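Local coordinates for protein galactitol 1-phosphate 5-dehydrogenase (PDB 4UEJ) that oxidises galactitol 1-phosphate to D-tagatose 6-phosphate with NAD(+), as a homodimeric zinc-containing dehydrogenase that binds two zinc ions per subunit, at residues A[80-85]-A[129-134]; A[227-232]-A[250-255]. One frame throughout, in Å; residues are numbered along the deposited sequence.

Contact 1: A[80-85]-A[129-134]; sequences AVACVP and FALPTD
Two backbone hydrogen bonds join strands 80-83 and 128-130 as an antiparallel pair in the GroES-like domain of this zinc-dependent dehydrogenase, and a third follows from Leu131, just past the end of the second strand. Ala82 and Phe129 form the hydrogen-bonded pair: Ala82 N donates to Phe129 O at 2.8 Å, in the plane of that carbonyl, while the return bond from Phe129 N meets Ala82 O almost along its C=O axis and is more bent. The third bond, Leu131 N to Ala80 O at 2.9 Å, is nearly straight at 177°, although the donor stands above the carbonyl plane. Ala80 O is gripped twice, because a water donates to it and also to Leu131 O, 2.7 Å from the water oxygen, bridging the two segments.

Val81 and Ala130 make the non-hydrogen-bonded pair, with their CA atoms 4.4 Å apart and their side chains on the same face of the sheet. Ala82 and Phe129 occupy the other face. Leu131, beyond the strand, turns its side chain back over strand 80-83: CG lies anti to the carbonyl carbon (chi1 -49°), so that CD1 rests against the carbonyl of Val81 and CD2 reaches Ala82 CB at 3.9 Å. Ile143 of helix 143-155 packs on both Leu131 and Phe129.

The Phe129 ring swings away from strand 80-83 because CG is anti to the backbone N (chi1 171°), and it meets Ser303 of helix 297-307. Ala82, by contrast, has its side chain about 6 Å from that of Glu144, a probable ligand of the catalytic zinc. What Phe129 offers to the segment just beyond strand 80-83 is its first side-chain carbon: the two side chains cross obliquely, with Val84 CG2 3.6 Å from Phe129 CB.

Contact 2: A[227-232]-A[250-255]; sequences LRFNQL and AGPHAQ
Gln231 O is gripped twice where strand 231-235 begins, in the closing half of a beta-alpha-beta crossover of the Rossmann-type domain: strand 231-235, helix 240-249, then strand 255-258 parallel to the first. Gln255 N donates to it at 2.9 Å, opening the new pairing, and a water donates both to this oxygen and to Gln255 OE1, also bonded to Lys162.

The side-chain amide of Gln231 is bonded at each polar atom. OE1 accepts from Gly251 N at 2.8 Å, just after helix 240-249, and NE2 donates to Leu227 O at 3.1 Å. Leu227 O lies close to the amide plane while Gly251 N stands above it, and the two bonds together limit the rotation of the group. The chain runs extended beyond CG (chi2 180°), long enough to span from strand to helix end. An alanine here would lose both amide bonds and would probably loosen the link between Gly251 and Leu227.

A type II turn from Gly251 to Ala254 reverses the chain. Another water ties Arg228 O, Gln231 N and Pro252 O together. Gly251 packs its CA 3.3 Å from Arg228 O, so tightly that a side chain would clash with that oxygen.

At the outer end Arg228 NH1 donates to Arg225 O while NE forms a salt bridge with Glu94 of the second subunit, and the Phe229 ring makes a cation-pi contact with Lys97 of that subunit. Arg228 CG lies on one face of this ring, toward its rim, while Pro252 CG approaches obliquely to within 3.4 Å of Phe229 CE1.

In the fold
Contacts 1 and 2 follow one another along the chain, the first closing before the second opens, and lie on opposite sides of its centre, with about 22 Å between their nearest atoms. They share no sheet. Contact 1 belongs to the mixed sheet of the GroES-like domain, where strand 80-83 pairs with 60-68 as well as 128-130; contact 2 belongs to the six-stranded parallel sheet of the Rossmann-type domain, between its fourth and fifth strands. The pair thus illustrates the two-domain plan of zinc-containing alcohol dehydrogenases: 80-85 with 129-134 lies near residues that bind or probably bind the catalytic zinc, whereas 227-232 with 250-255 sits away from the annotated sites and faces the second subunit.

Contact 1: A[80-85]-A[129-134]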
loop_
_atom_site.group_PDB
_atom_site.type_symbol
_atom_site.label_atom_id
_atom_site.label_comp_id
_atom_site.label_asym_id
_atom_site.label_seq_id
_atom_site.Cartn_x
_atom_site.Cartn_y
_atom_site.Cartn_z
ATOM N N ALA A 80 5.498 -33.273 -21.094
ATOM C CA ALA A 80 5.854 -31.865 -21.209
ATOM C C ALA A 80 5.630 -31.160 -19.887
ATOM O O ALA A 80 4.601 -31.359 -19.247
ATOM C CB ALA A 80 5.039 -31.204 -22.302
ATOM N N VAL A 81 6.594 -30.338 -19.479
ATOM C CA VAL A 81 6.482 -29.589 -18.232
ATOM C C VAL A 81 7.014 -28.167 -18.369
ATOM O O VAL A 81 7.840 -27.878 -19.237
ATOM C CB VAL A 81 7.250 -30.280 -17.074
ATOM C CG1 VAL A 81 6.613 -31.612 -16.725
ATOM C CG2 VAL A 81 8.718 -30.458 -17.440
ATOM N N ALA A 82 6.514 -27.281 -17.515
ATOM C CA ALA A 82 7.159 -25.996 -17.265
ATOM C C ALA A 82 7.811 -26.062 -15.906
ATOM O O ALA A 82 7.347 -26.789 -15.045
ATOM C CB ALA A 82 6.158 -24.854 -17.307
ATOM N N CYS A 83 8.871 -25.292 -15.707
ATOM C CA CYS A 83 9.498 -25.226 -14.398
ATOM C C CYS A 83 8.727 -24.321 -13.437
ATOM O O CYS A 83 8.316 -23.228 -13.809
ATOM C CB CYS A 83 10.926 -24.730 -14.530
ATOM S SG CYS A 83 11.782 -24.546 -12.971
ATOM N N VAL A 84 8.543 -24.810 -12.211
ATOM C CA VAL A 84 8.055 -24.023 -11.087
ATOM C C VAL A 84 9.291 -23.736 -10.245
ATOM O O VAL A 84 9.745 -24.604 -9.509
ATOM C CB VAL A 84 7.000 -24.782 -10.272
ATOM C CG1 VAL A 84 6.463 -23.914 -9.131
ATOM C CG2 VAL A 84 5.875 -25.245 -11.173
ATOM N N PRO A 85 9.882 -22.544 -10.404
ATOM C CA PRO A 85 11.276 -22.414 -9.959
ATOM C C PRO A 85 11.469 -22.256 -8.452
ATOM O O PRO A 85 12.554 -22.558 -7.965
ATOM C CB PRO A 85 11.765 -21.161 -10.700
ATOM C CG PRO A 85 10.495 -20.369 -10.996
ATOM C CD PRO A 85 9.453 -21.422 -11.263
ATOM N N PHE A 129 5.564 -28.459 -13.624
ATOM C CA PHE A 129 4.133 -28.280 -13.798
ATOM C C PHE A 129 3.769 -28.829 -15.163
ATOM O O PHE A 129 4.279 -28.364 -16.170
ATOM C CB PHE A 129 3.772 -26.798 -13.661
ATOM C CG PHE A 129 2.356 -26.458 -14.023
ATOM C CD1 PHE A 129 1.341 -26.570 -13.087
ATOM C CD2 PHE A 129 2.049 -25.952 -15.282
ATOM C CE1 PHE A 129 0.037 -26.224 -13.409
ATOM C CE2 PHE A 129 0.753 -25.605 -15.608
ATOM C CZ PHE A 129 -0.257 -25.748 -14.666
ATOM N N ALA A 130 2.915 -29.845 -15.180
ATOM C CA ALA A 130 2.613 -30.566 -16.412
ATOM C C ALA A 130 1.824 -29.701 -17.383
ATOM O O ALA A 130 0.857 -29.059 -16.994
ATOM C CB ALA A 130 1.848 -31.843 -16.102
ATOM N N LEU A 131 2.245 -29.709 -18.644
ATOM C CA LEU A 131 1.572 -28.966 -19.708
ATOM C C LEU A 131 0.557 -29.847 -20.425
ATOM O O LEU A 131 0.728 -31.066 -20.494
ATOM C CB LEU A 131 2.597 -28.438 -20.724
ATOM C CG LEU A 131 3.809 -27.715 -20.145
ATOM C CD1 LEU A 131 4.775 -27.276 -21.234
ATOM C CD2 LEU A 131 3.324 -26.547 -19.357
ATOM N N PRO A 132 -0.493 -29.233 -20.978
ATOM C CA PRO A 132 -1.373 -29.978 -21.884
ATOM C C PRO A 132 -0.560 -30.538 -23.041
ATOM O O PRO A 132 0.372 -29.884 -23.510
ATOM C CB PRO A 132 -2.374 -28.922 -22.364
ATOM C CG PRO A 132 -2.325 -27.849 -21.335
ATOM C CD PRO A 132 -0.903 -27.828 -20.836
ATOM N N THR A 133 -0.901 -31.740 -23.489
ATOM C CA THR A 133 -0.106 -32.422 -24.503
ATOM C C THR A 133 -0.116 -31.705 -25.855
ATOM O O THR A 133 0.801 -31.883 -26.658
ATOM C CB THR A 133 -0.589 -33.877 -24.700
ATOM O OG1 THR A 133 -1.993 -33.886 -24.988
ATOM C CG2 THR A 133 -0.324 -34.701 -23.445
ATOM N N ASP A 134 -1.142 -30.896 -26.108
ATOM C CA ASP A 134 -1.246 -30.188 -27.383
ATOM C C ASP A 134 -0.584 -28.806 -27.343
ATOM O O ASP A 134 -0.541 -28.096 -28.347
ATOM C CB ASP A 134 -2.716 -30.056 -27.806
ATOM C CG ASP A 134 -3.500 -29.079 -26.937
ATOM O OD1 ASP A 134 -3.118 -28.853 -25.768
ATOM O OD2 ASP A 134 -4.509 -28.527 -27.429
HETATM O O HOH W 1 2.475 -32.999 -19.689
#

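Contact 2: A[227-232]-A[250-255]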
loop_
_atom_site.group_PDB
_atom_site.type_symbol
_atom_site.label_atom_id
_atom_site.label_comp_id
_atom_site.label_asym_id
_atom_site.label_seq_id
_atom_site.Cartn_x
_atom_site.Cartn_y
_atom_site.Cartn_z
ATOM N N LEU A 227 -12.082 7.303 -16.506
ATOM C CA LEU A 227 -11.756 5.960 -16.059
ATOM C C LEU A 227 -11.070 5.978 -14.707
ATOM O O LEU A 227 -10.300 5.072 -14.405
ATOM C CB LEU A 227 -10.837 5.258 -17.057
ATOM C CG LEU A 227 -11.436 4.979 -18.432
ATOM C CD1 LEU A 227 -10.439 4.190 -19.246
ATOM C CD2 LEU A 227 -12.749 4.231 -18.309
ATOM N N ARG A 228 -11.328 7.012 -13.914
ATOM C CA ARG A 228 -10.577 7.198 -12.671
ATOM C C ARG A 228 -11.022 6.282 -11.540
ATOM O O ARG A 228 -10.273 6.085 -10.585
ATOM C CB ARG A 228 -10.651 8.664 -12.200
ATOM C CG ARG A 228 -11.992 9.175 -11.653
ATOM C CD ARG A 228 -11.828 10.655 -11.319
ATOM N NE ARG A 228 -13.045 11.308 -10.834
ATOM C CZ ARG A 228 -14.023 11.755 -11.617
ATOM N NH1 ARG A 228 -13.956 11.592 -12.930
ATOM N NH2 ARG A 228 -15.085 12.351 -11.079
ATOM N N PHE A 229 -12.218 5.708 -11.645
ATOM C CA PHE A 229 -12.721 4.851 -10.573
ATOM C C PHE A 229 -12.393 3.370 -10.807
ATOM O O PHE A 229 -12.190 2.940 -11.942
ATOM C CB PHE A 229 -14.230 5.038 -10.418
ATOM C CG PHE A 229 -14.622 6.408 -9.934
ATOM C CD1 PHE A 229 -14.474 6.752 -8.599
ATOM C CD2 PHE A 229 -15.131 7.351 -10.812
ATOM C CE1 PHE A 229 -14.838 8.023 -8.143
ATOM C CE2 PHE A 229 -15.488 8.620 -10.368
ATOM C CZ PHE A 229 -15.342 8.949 -9.031
ATOM N N ASN A 230 -12.352 2.603 -9.723
ATOM C CA ASN A 230 -12.082 1.171 -9.775
ATOM C C ASN A 230 -10.840 0.823 -10.580
ATOM O O ASN A 230 -10.822 -0.134 -11.367
ATOM C CB ASN A 230 -13.296 0.432 -10.320
ATOM C CG ASN A 230 -14.527 0.657 -9.469
ATOM O OD1 ASN A 230 -14.580 0.227 -8.316
ATOM N ND2 ASN A 230 -15.521 1.340 -10.025
ATOM N N GLN A 231 -9.791 1.609 -10.366
ATOM C CA GLN A 231 -8.516 1.352 -11.007
ATOM C C GLN A 231 -7.721 0.275 -10.311
ATOM O O GLN A 231 -7.730 0.153 -9.094
ATOM C CB GLN A 231 -7.670 2.618 -11.069
ATOM C CG GLN A 231 -8.136 3.602 -12.099
ATOM C CD GLN A 231 -7.279 4.834 -12.122
ATOM O OE1 GLN A 231 -6.429 5.023 -11.255
ATOM N NE2 GLN A 231 -7.493 5.684 -13.118
ATOM N N LEU A 232 -7.018 -0.489 -11.121
ATOM C CA LEU A 232 -6.002 -1.421 -10.657
ATOM C C LEU A 232 -4.776 -1.148 -11.492
ATOM O O LEU A 232 -4.773 -1.386 -12.711
ATOM C CB LEU A 232 -6.482 -2.865 -10.803
ATOM C CG LEU A 232 -5.427 -3.949 -10.626
ATOM C CD1 LEU A 232 -4.814 -3.808 -9.241
ATOM C CD2 LEU A 232 -6.068 -5.331 -10.811
ATOM N N ALA A 250 -2.995 7.999 -10.055
ATOM C CA ALA A 250 -4.046 7.129 -9.536
ATOM C C ALA A 250 -5.352 7.875 -9.274
ATOM O O ALA A 250 -5.352 9.030 -8.849
ATOM C CB ALA A 250 -3.580 6.446 -8.257
ATOM N N GLY A 251 -6.463 7.199 -9.521
ATOM C CA GLY A 251 -7.766 7.760 -9.230
ATOM C C GLY A 251 -8.166 7.417 -7.808
ATOM O O GLY A 251 -7.399 6.797 -7.060
ATOM N N PRO A 252 -9.369 7.826 -7.415
ATOM C CA PRO A 252 -9.806 7.621 -6.028
ATOM C C PRO A 252 -9.906 6.132 -5.676
ATOM O O PRO A 252 -10.457 5.337 -6.442
ATOM C CB PRO A 252 -11.179 8.305 -5.976
ATOM C CG PRO A 252 -11.575 8.520 -7.396
ATOM C CD PRO A 252 -10.323 8.622 -8.199
ATOM N N HIS A 253 -9.339 5.784 -4.525
ATOM C CA HIS A 253 -9.295 4.414 -4.014
ATOM C C HIS A 253 -8.722 3.394 -4.999
ATOM O O HIS A 253 -9.081 2.218 -4.936
ATOM C CB HIS A 253 -10.695 3.968 -3.587
ATOM C CG HIS A 253 -11.223 4.710 -2.400
ATOM N ND1 HIS A 253 -11.450 4.103 -1.186
ATOM C CD2 HIS A 253 -11.547 6.015 -2.232
ATOM C CE1 HIS A 253 -11.907 4.995 -0.326
ATOM N NE2 HIS A 253 -11.977 6.163 -0.936
ATOM N N ALA A 254 -7.812 3.826 -5.877
ATOM C CA ALA A 254 -7.176 2.898 -6.792
ATOM C C ALA A 254 -6.411 1.857 -6.023
ATOM O O ALA A 254 -5.949 2.106 -4.900
ATOM C CB ALA A 254 -6.237 3.628 -7.781
ATOM N N GLN A 255 -6.337 0.674 -6.611
ATOM C CA GLN A 255 -5.427 -0.361 -6.149
ATOM C C GLN A 255 -4.141 -0.250 -6.930
ATOM O O GLN A 255 -4.149 -0.174 -8.167
ATOM C CB GLN A 255 -6.016 -1.752 -6.330
ATOM C CG GLN A 255 -7.182 -2.077 -5.423
ATOM C CD GLN A 255 -7.847 -3.356 -5.852
ATOM O OE1 GLN A 255 -8.346 -3.465 -6.983
ATOM N NE2 GLN A 255 -7.823 -4.347 -4.982
HETATM O O HOH W 2 -9.667 4.059 -8.819
HETATM O O HOH W 3 -12.835 3.709 -7.104
HETATM O O HOH W 4 -9.767 -1.240 -7.928
#